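Local atomic coordinates of Low molecular weight heat shock protein (Xanthomonas axonopodis pv. citri, PDB entry 3GLA), a protein that belongs to the alpha-crystallin family of small heat-shock proteins and probably acts as an ATP-independent chaperone that keeps stress-unfolded proteins from aggregating. Residues Ala20-Ile25 with Ile41-Arg45. Coordinates in Å, arbitrary orientation, origin at the centre of the assembly. Numbering follows the deposited sequence.
Sequences ADLPGI and IRGER
In the immunoglobulin-like beta-sandwich of an alpha-crystallin domain, Ala20-Ile25 leaves one sheet at the end of strand 15-21 and faces Ile41-Arg45 of the other. CA atoms lie 8.8 Å apart at Ala20-Ile41 and 6.1 Å at Ile25-Arg45, closer at the turn end. Ile41 (chi1 p, chi2 t) points into the core, its CD1 4.0 Å from Ala20 CB and 4.5 Å from Leu22 CD1; Leu22 is mt and also packs on Phe66. Leu22-Ile25 form a type II beta turn with Gly24 at phi 92°, psi 12°, where a CB would jam against Pro23 O and clash with Arg45 NH2. Ile25, mt, brings CD1 to 3.6 Å from Glu44 O and 4.1 Å from Arg45 CB. Glu44 OE2 hydrogen-bonds Ser65 OG. Arg45, extended with chi1 to chi3 all t, runs alongside the turn; its NH1 forms a salt bridge with Asp21 OD2 of the second subunit. Pro23 O sits over one guanidinium face, 3.2 Å from Arg45 NH2 but poorly angled for a hydrogen bond; Pro23 CG lies 3.8 Å from that NH2.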
loop_
_atom_site.group_PDB
_atom_site.type_symbol
_atom_site.label_atom_id
_atom_site.label_comp_id
_atom_site.label_asym_id
_atom_site.label_seq_id
_atom_site.Cartn_x
_atom_site.Cartn_y
_atom_site.Cartn_z
ATOM N N ALA B 20 -2.403 -6.889 -4.604
ATOM C CA ALA B 20 -1.834 -6.916 -3.289
ATOM C C ALA B 20 -1.369 -5.523 -2.946
ATOM O O ALA B 20 -0.684 -4.857 -3.720
ATOM C CB ALA B 20 -0.645 -7.870 -3.294
ATOM N N ASP B 21 -1.669 -5.113 -1.767
ATOM C CA ASP B 21 -1.189 -3.807 -1.348
ATOM C C ASP B 21 0.178 -4.059 -0.718
ATOM O O ASP B 21 0.336 -4.532 0.424
ATOM C CB ASP B 21 -2.136 -3.315 -0.277
ATOM C CG ASP B 21 -3.318 -2.564 -0.879
ATOM O OD1 ASP B 21 -3.387 -2.463 -2.096
ATOM O OD2 ASP B 21 -4.183 -2.201 -0.055
ATOM N N LEU B 22 1.166 -3.632 -1.504
ATOM C CA LEU B 22 2.570 -3.807 -1.081
ATOM C C LEU B 22 3.258 -2.481 -1.164
ATOM O O LEU B 22 4.251 -2.342 -1.868
ATOM C CB LEU B 22 3.215 -4.872 -2.018
ATOM C CG LEU B 22 2.604 -6.296 -1.636
ATOM C CD1 LEU B 22 3.053 -7.154 -2.837
ATOM C CD2 LEU B 22 3.138 -6.717 -0.336
ATOM N N PRO B 23 2.786 -1.525 -0.371
ATOM C CA PRO B 23 3.428 -0.204 -0.500
ATOM C C PRO B 23 4.863 -0.245 0.005
ATOM O O PRO B 23 5.270 -1.041 0.812
ATOM C CB PRO B 23 2.584 0.651 0.419
ATOM C CG PRO B 23 2.030 -0.280 1.558
ATOM C CD PRO B 23 1.713 -1.538 0.643
ATOM N N GLY B 24 5.685 0.488 -0.740
ATOM C CA GLY B 24 7.034 0.703 -0.217
ATOM C C GLY B 24 8.013 -0.355 -0.711
ATOM O O GLY B 24 9.115 -0.469 -0.120
ATOM N N ILE B 25 7.597 -1.134 -1.708
ATOM C CA ILE B 25 8.446 -2.171 -2.309
ATOM C C ILE B 25 8.421 -1.972 -3.734
ATOM O O ILE B 25 7.423 -1.868 -4.385
ATOM C CB ILE B 25 7.899 -3.588 -2.024
ATOM C CG1 ILE B 25 7.841 -3.789 -0.592
ATOM C CG2 ILE B 25 9.015 -4.589 -2.521
ATOM C CD1 ILE B 25 7.330 -5.244 -0.204
ATOM N N ILE B 41 3.080 -14.884 -2.611
ATOM C CA ILE B 41 3.785 -13.651 -2.736
ATOM C C ILE B 41 4.683 -13.527 -1.556
ATOM O O ILE B 41 4.280 -13.817 -0.442
ATOM C CB ILE B 41 2.860 -12.393 -2.824
ATOM C CG1 ILE B 41 1.905 -12.331 -1.601
ATOM C CG2 ILE B 41 2.089 -12.459 -4.121
ATOM C CD1 ILE B 41 1.114 -10.975 -1.515
ATOM N N ARG B 42 5.902 -13.048 -1.778
ATOM C CA ARG B 42 6.779 -12.983 -0.662
ATOM C C ARG B 42 7.737 -11.860 -0.909
ATOM O O ARG B 42 7.958 -11.462 -2.062
ATOM C CB ARG B 42 7.512 -14.286 -0.396
ATOM C CG ARG B 42 8.442 -14.484 -1.305
ATOM C CD ARG B 42 8.987 -15.937 -1.055
ATOM N NE ARG B 42 9.311 -16.243 0.299
ATOM C CZ ARG B 42 9.335 -17.494 0.762
ATOM N NH1 ARG B 42 9.048 -18.539 -0.062
ATOM N NH2 ARG B 42 9.636 -17.704 2.044
ATOM N N GLY B 43 8.246 -11.323 0.185
ATOM C CA GLY B 43 9.204 -10.221 -0.014
ATOM C C GLY B 43 9.394 -9.604 1.380
ATOM O O GLY B 43 9.087 -10.227 2.446
ATOM N N GLU B 44 9.933 -8.386 1.328
ATOM C CA GLU B 44 10.378 -7.782 2.625
ATOM C C GLU B 44 10.290 -6.319 2.372
ATOM O O GLU B 44 10.564 -5.798 1.319
ATOM C CB GLU B 44 11.785 -8.171 3.052
ATOM C CG GLU B 44 12.241 -7.681 4.461
ATOM C CD GLU B 44 12.983 -8.696 5.411
ATOM O OE1 GLU B 44 13.352 -8.218 6.517
ATOM O OE2 GLU B 44 13.179 -9.914 5.109
ATOM N N ARG B 45 9.810 -5.612 3.374
ATOM C CA ARG B 45 9.790 -4.271 3.226
ATOM C C ARG B 45 10.634 -3.723 4.332
ATOM O O ARG B 45 10.500 -4.195 5.435
ATOM C CB ARG B 45 8.236 -3.966 3.567
ATOM C CG ARG B 45 8.020 -2.589 3.823
ATOM C CD ARG B 45 6.477 -2.340 4.158
ATOM N NE ARG B 45 6.224 -1.091 4.048
ATOM C CZ ARG B 45 5.099 -0.439 4.099
ATOM N NH1 ARG B 45 4.279 -0.547 5.130
ATOM N NH2 ARG B 45 5.166 0.640 3.475
#